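PDB 5HZL: Lmo2445 protein from Listeria monocytogenes EGD-e, which is a secreted internalin-like, calcium-binding leucine-rich repeat protein whose biological function is unknown. Local coordinates for residues E82-W86 against I106-A111; V220-I225 against I279-Y283. All coordinates share one frame; numbering follows the deposited sequence.

Contact 1: E82-W86 against I106-A111; sequences ELAIW and IEANGA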
loop_
_atom_site.group_PDB
_atom_site.type_symbol
_atom_site.label_atom_id
_atom_site.label_comp_id
_atom_site.label_asym_id
_atom_site.label_seq_id
_atom_site.Cartn_x
_atom_site.Cartn_y
_atom_site.Cartn_z
ATOM N N GLU A 82 -10.264 15.397 8.603
ATOM C CA GLU A 82 -9.061 14.601 8.790
ATOM C C GLU A 82 -9.277 13.384 9.674
ATOM O O GLU A 82 -9.900 13.477 10.719
ATOM C CB GLU A 82 -7.987 15.480 9.433
ATOM C CG GLU A 82 -6.692 14.771 9.830
ATOM C CD GLU A 82 -5.686 15.698 10.515
ATOM O OE1 GLU A 82 -5.306 15.391 11.674
ATOM O OE2 GLU A 82 -5.309 16.748 9.934
ATOM N N LEU A 83 -8.737 12.247 9.247
ATOM C CA LEU A 83 -8.786 10.998 9.997
ATOM C C LEU A 83 -7.335 10.626 10.348
ATOM O O LEU A 83 -6.535 10.365 9.446
ATOM C CB LEU A 83 -9.407 9.888 9.159
ATOM C CG LEU A 83 -9.436 8.513 9.829
ATOM C CD1 LEU A 83 -10.161 8.564 11.168
ATOM C CD2 LEU A 83 -10.071 7.499 8.894
ATOM N N ALA A 84 -7.007 10.609 11.636
ATOM C CA ALA A 84 -5.676 10.269 12.136
ATOM C C ALA A 84 -5.720 8.885 12.810
ATOM O O ALA A 84 -6.199 8.766 13.949
ATOM C CB ALA A 84 -5.224 11.325 13.129
ATOM N N ILE A 85 -5.232 7.855 12.115
ATOM C CA ILE A 85 -5.240 6.483 12.636
ATOM C C ILE A 85 -3.885 5.780 12.582
ATOM O O ILE A 85 -3.819 4.554 12.588
ATOM C CB ILE A 85 -6.304 5.612 11.914
ATOM C CG1 ILE A 85 -6.087 5.633 10.403
ATOM C CG2 ILE A 85 -7.710 6.091 12.240
ATOM C CD1 ILE A 85 -7.052 4.771 9.626
ATOM N N TRP A 86 -2.808 6.551 12.576
ATOM C CA TRP A 86 -1.460 5.978 12.524
ATOM C C TRP A 86 -1.055 5.247 13.810
ATOM O O TRP A 86 -1.524 5.588 14.875
ATOM C CB TRP A 86 -0.425 7.044 12.129
ATOM C CG TRP A 86 -0.473 8.362 12.869
ATOM C CD1 TRP A 86 -1.180 9.470 12.509
ATOM C CD2 TRP A 86 0.240 8.712 14.058
ATOM N NE1 TRP A 86 -0.972 10.483 13.410
ATOM C CE2 TRP A 86 -0.099 10.053 14.367
ATOM C CE3 TRP A 86 1.122 8.027 14.898
ATOM C CZ2 TRP A 86 0.419 10.727 15.481
ATOM C CZ3 TRP A 86 1.644 8.700 16.020
ATOM C CH2 TRP A 86 1.287 10.036 16.297
ATOM N N ILE A 106 -6.293 11.564 5.054
ATOM C CA ILE A 106 -6.119 10.344 5.864
ATOM C C ILE A 106 -4.630 10.174 6.193
ATOM O O ILE A 106 -3.821 10.044 5.289
ATOM C CB ILE A 106 -6.617 9.070 5.144
ATOM C CG1 ILE A 106 -8.132 9.121 4.998
ATOM C CG2 ILE A 106 -6.212 7.807 5.914
ATOM C CD1 ILE A 106 -8.755 7.894 4.366
ATOM N N GLU A 107 -4.295 10.184 7.481
ATOM C CA GLU A 107 -2.933 9.993 7.962
ATOM C C GLU A 107 -2.929 8.668 8.710
ATOM O O GLU A 107 -3.305 8.603 9.881
ATOM C CB GLU A 107 -2.500 11.172 8.824
ATOM C CG GLU A 107 -2.249 12.432 8.001
ATOM C CD GLU A 107 -1.935 13.666 8.839
ATOM O OE1 GLU A 107 -2.251 13.690 10.062
ATOM O OE2 GLU A 107 -1.390 14.639 8.257
ATOM N N ALA A 108 -2.492 7.619 8.006
ATOM C CA ALA A 108 -2.487 6.246 8.518
ATOM C C ALA A 108 -1.170 5.492 8.392
ATOM O O ALA A 108 -1.149 4.311 8.045
ATOM C CB ALA A 108 -3.597 5.478 7.817
ATOM N N ASN A 109 -0.075 6.171 8.692
ATOM C CA ASN A 109 1.253 5.563 8.655
ATOM C C ASN A 109 1.404 4.469 9.723
ATOM O O ASN A 109 0.937 4.643 10.846
ATOM C CB ASN A 109 2.326 6.630 8.955
ATOM C CG ASN A 109 3.722 6.046 9.050
ATOM O OD1 ASN A 109 4.223 5.816 10.135
ATOM N ND2 ASN A 109 4.318 5.729 7.920
ATOM N N GLY A 110 2.063 3.364 9.375
ATOM C CA GLY A 110 2.332 2.266 10.317
ATOM C C GLY A 110 1.174 1.816 11.174
ATOM O O GLY A 110 1.321 1.611 12.373
ATOM N N ALA A 111 0.023 1.654 10.535
ATOM C CA ALA A 111 -1.198 1.250 11.200
ATOM C C ALA A 111 -1.559 -0.205 10.914
ATOM O O ALA A 111 -2.679 -0.635 11.191
ATOM C CB ALA A 111 -2.312 2.164 10.741
#
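Glu107 N donates to Leu83 O, and Glu107 O in turn accepts from Ile85 N, so Glu107 ties two neighbouring parallel strands together through both its N and its O. Glu107 N to Leu83 O and Ile85 N to Glu107 O are each 3.0 Å. The first is nearly straight, with an N-H...O angle of 172°. In the second, Ile85 N sits tilted from the carbonyl plane of Glu107. Leu83 pairs with Ile106 and Ala84 with Glu107.

Side chains sort to the two faces of the ladder. On one face Leu83 CB meets Ile106 CG1 at 4.4 Å. Beyond the strand end, Ile85 has CG1 between its backbone N and carbonyl carbon (chi1 55°). That puts Ile85 CG1 3.6 Å from Ala108 CB, with CD1 a little farther from the same methyl. Ala111 CB rests on the backbone oxygen of Ile85.

The face of Ala84 and Glu107 is more polar. The extended chain of Glu82 leaves with CG anti to N, and its carboxylate comes near that of Glu107. OE1 of Glu82 and OE1 of Glu107 are 3.9 Å apart, with the planes turned 38°. Two like charges so close would be expected to repel somewhat. The Trp86 ring turns an edge to the Glu107 backbone oxygen, which lies in the ring plane, 3.5 Å from Trp86 CD1.

This repeating parallel ladder is characteristic of leucine-rich repeats. Asn109 ND2 is hydrogen-bonded to Ser130 OG and Gln131 OE1. Asn132 ND2 and OD1 hydrogen-bond Ala108 O and Ala111 N, respectively, linking to the following turn. Strand 56-58 flanks 82-84 on one side, and strand 126-128 flanks 105-107 on the other.

Contact 2: V220-I225 against I279-Y283; sequences VFVPFI and ISLGY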
loop_
_atom_site.group_PDB
_atom_site.type_symbol
_atom_site.label_atom_id
_atom_site.label_comp_id
_atom_site.label_asym_id
_atom_site.label_seq_id
_atom_site.Cartn_x
_atom_site.Cartn_y
_atom_site.Cartn_z
ATOM N N VAL A 220 12.291 -17.282 -15.167
ATOM C CA VAL A 220 11.471 -16.516 -14.211
ATOM C C VAL A 220 10.682 -15.366 -14.856
ATOM O O VAL A 220 11.118 -14.816 -15.869
ATOM C CB VAL A 220 12.368 -15.958 -13.088
ATOM C CG1 VAL A 220 13.000 -17.108 -12.319
ATOM C CG2 VAL A 220 13.463 -15.042 -13.635
ATOM N N PHE A 221 9.543 -15.001 -14.248
ATOM C CA PHE A 221 8.637 -13.921 -14.732
ATOM C C PHE A 221 8.961 -12.626 -14.007
ATOM O O PHE A 221 8.602 -12.483 -12.833
ATOM C CB PHE A 221 7.172 -14.330 -14.499
ATOM C CG PHE A 221 6.162 -13.284 -14.878
ATOM C CD1 PHE A 221 5.903 -12.995 -16.208
ATOM C CD2 PHE A 221 5.423 -12.618 -13.901
ATOM C CE1 PHE A 221 4.958 -12.043 -16.560
ATOM C CE2 PHE A 221 4.475 -11.666 -14.249
ATOM C CZ PHE A 221 4.244 -11.377 -15.579
ATOM N N VAL A 222 9.632 -11.690 -14.696
ATOM C CA VAL A 222 10.038 -10.422 -14.083
ATOM C C VAL A 222 9.808 -9.244 -15.032
ATOM O O VAL A 222 10.752 -8.759 -15.676
ATOM C CB VAL A 222 11.537 -10.454 -13.679
ATOM C CG1 VAL A 222 11.847 -9.281 -12.735
ATOM C CG2 VAL A 222 11.906 -11.765 -12.988
ATOM N N PRO A 223 8.556 -8.760 -15.118
ATOM C CA PRO A 223 8.237 -7.643 -16.005
ATOM C C PRO A 223 9.044 -6.372 -15.795
ATOM O O PRO A 223 9.290 -5.652 -16.759
ATOM C CB PRO A 223 6.763 -7.383 -15.720
ATOM C CG PRO A 223 6.241 -8.704 -15.342
ATOM C CD PRO A 223 7.334 -9.343 -14.540
ATOM N N PHE A 224 9.446 -6.114 -14.555
ATOM C CA PHE A 224 10.218 -4.918 -14.218
ATOM C C PHE A 224 11.481 -4.768 -15.069
ATOM O O PHE A 224 11.801 -3.664 -15.515
ATOM C CB PHE A 224 10.587 -4.927 -12.722
ATOM C CG PHE A 224 11.388 -3.726 -12.290
ATOM C CD1 PHE A 224 12.775 -3.744 -12.351
ATOM C CD2 PHE A 224 10.755 -2.571 -11.836
ATOM C CE1 PHE A 224 13.512 -2.639 -11.970
ATOM C CE2 PHE A 224 11.492 -1.465 -11.450
ATOM C CZ PHE A 224 12.871 -1.499 -11.520
ATOM N N ILE A 225 12.191 -5.876 -15.283
ATOM C CA ILE A 225 13.426 -5.875 -16.075
ATOM C C ILE A 225 13.237 -5.239 -17.455
ATOM O O ILE A 225 14.051 -4.430 -17.899
ATOM C CB ILE A 225 13.989 -7.311 -16.240
ATOM C CG1 ILE A 225 14.470 -7.841 -14.886
ATOM C CG2 ILE A 225 15.167 -7.338 -17.214
ATOM C CD1 ILE A 225 14.906 -9.292 -14.903
ATOM N N ILE A 279 18.683 -11.646 -8.930
ATOM C CA ILE A 279 18.855 -10.759 -10.061
ATOM C C ILE A 279 18.916 -9.391 -9.401
ATOM O O ILE A 279 17.941 -8.946 -8.828
ATOM C CB ILE A 279 17.676 -10.816 -11.042
ATOM C CG1 ILE A 279 17.523 -12.232 -11.597
ATOM C CG2 ILE A 279 17.899 -9.838 -12.188
ATOM C CD1 ILE A 279 16.327 -12.428 -12.514
ATOM N N SER A 280 20.074 -8.747 -9.470
ATOM C CA SER A 280 20.307 -7.436 -8.883
ATOM C C SER A 280 20.378 -6.410 -10.005
ATOM O O SER A 280 21.226 -6.515 -10.878
ATOM C CB SER A 280 21.616 -7.480 -8.104
ATOM O OG SER A 280 21.992 -6.203 -7.634
ATOM N N LEU A 281 19.490 -5.422 -9.968
ATOM C CA LEU A 281 19.404 -4.353 -10.971
ATOM C C LEU A 281 19.890 -3.057 -10.341
ATOM O O LEU A 281 19.764 -2.889 -9.137
ATOM C CB LEU A 281 17.949 -4.188 -11.371
ATOM C CG LEU A 281 17.271 -5.516 -11.724
ATOM C CD1 LEU A 281 15.774 -5.339 -11.909
ATOM C CD2 LEU A 281 17.908 -6.144 -12.950
ATOM N N GLY A 282 20.427 -2.134 -11.134
ATOM C CA GLY A 282 20.938 -0.857 -10.590
ATOM C C GLY A 282 21.245 0.144 -11.675
ATOM O O GLY A 282 21.592 -0.261 -12.784
ATOM N N TYR A 283 21.131 1.446 -11.373
ATOM C CA TYR A 283 21.367 2.496 -12.386
ATOM C C TYR A 283 21.926 3.780 -11.781
ATOM O O TYR A 283 22.464 4.623 -12.505
ATOM C CB TYR A 283 20.055 2.812 -13.128
ATOM C CG TYR A 283 19.243 1.575 -13.512
ATOM C CD1 TYR A 283 19.499 0.845 -14.679
ATOM C CD2 TYR A 283 18.228 1.126 -12.684
ATOM C CE1 TYR A 283 18.749 -0.296 -14.997
ATOM C CE2 TYR A 283 17.467 -0.003 -12.983
ATOM C CZ TYR A 283 17.721 -0.716 -14.141
ATOM O OH TYR A 283 16.955 -1.836 -14.423
#
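Val220 and Ile279 meet tip to tip in the core of the C-terminal domain, whose family belongs to the E-set clan, consistent with an immunoglobulin-like beta-sandwich. Val220 CG2 faces Ile279 CD1 at 4.0 Å. No hydrogen bond crosses this contact; it is apolar packing of strand 219-221 and the short helix 223-227 against the end of strand 273-281.

Ile225 stands at about a right angle to both Ile279 and Leu281. With Ile225 CG1 anti to the carbonyl carbon (chi1 -67°) and the chain extended beyond it, Ile225 CD1 lies 4.1 Å from Ile279 CG2. Ile225 CG1 itself touches Leu281 CD1, also at 4.1 Å. Val222 CG2 adds a looser touch on Ile279 CD1.

Phe224 and Leu281 run side by side, pointing opposite ways. The Phe224 ring presents its edge to the leucine methyl. Phe294 of strand 290-298 packs on Val220, Val222 and Ile279, and Ile240 packs on Ile279 and Leu281. Tyr283 lies at the exposed border, and its hydroxyl is hydrogen-bonded to Tyr254 OH. On the ring edge of Phe224, Leu281 CD1 lies 3.4 Å from Phe224 CD1.

Overall arrangement
The two contacts belong to different parts of an elongated chain and lie on opposite sides of its centre. Their centres are about 33 Å apart, and their nearest atoms about 22 Å, so they do not touch. In sequence the whole of contact 1 precedes contact 2. Contact 1 joins adjacent strands of the seven-stranded parallel repeat sheet, whereas contact 2 is side-chain packing within the C-terminal domain. Each has calcium nearby without providing ligands. The Asn109 side chain is about 9 Å from a bound calcium ion and about 7 Å from the side chain of Glu153, a calcium ligand in a structure of this protein but without calcium in this chain. Phe224 is about 9 Å from calcium-binding Glu187, side chain to side chain.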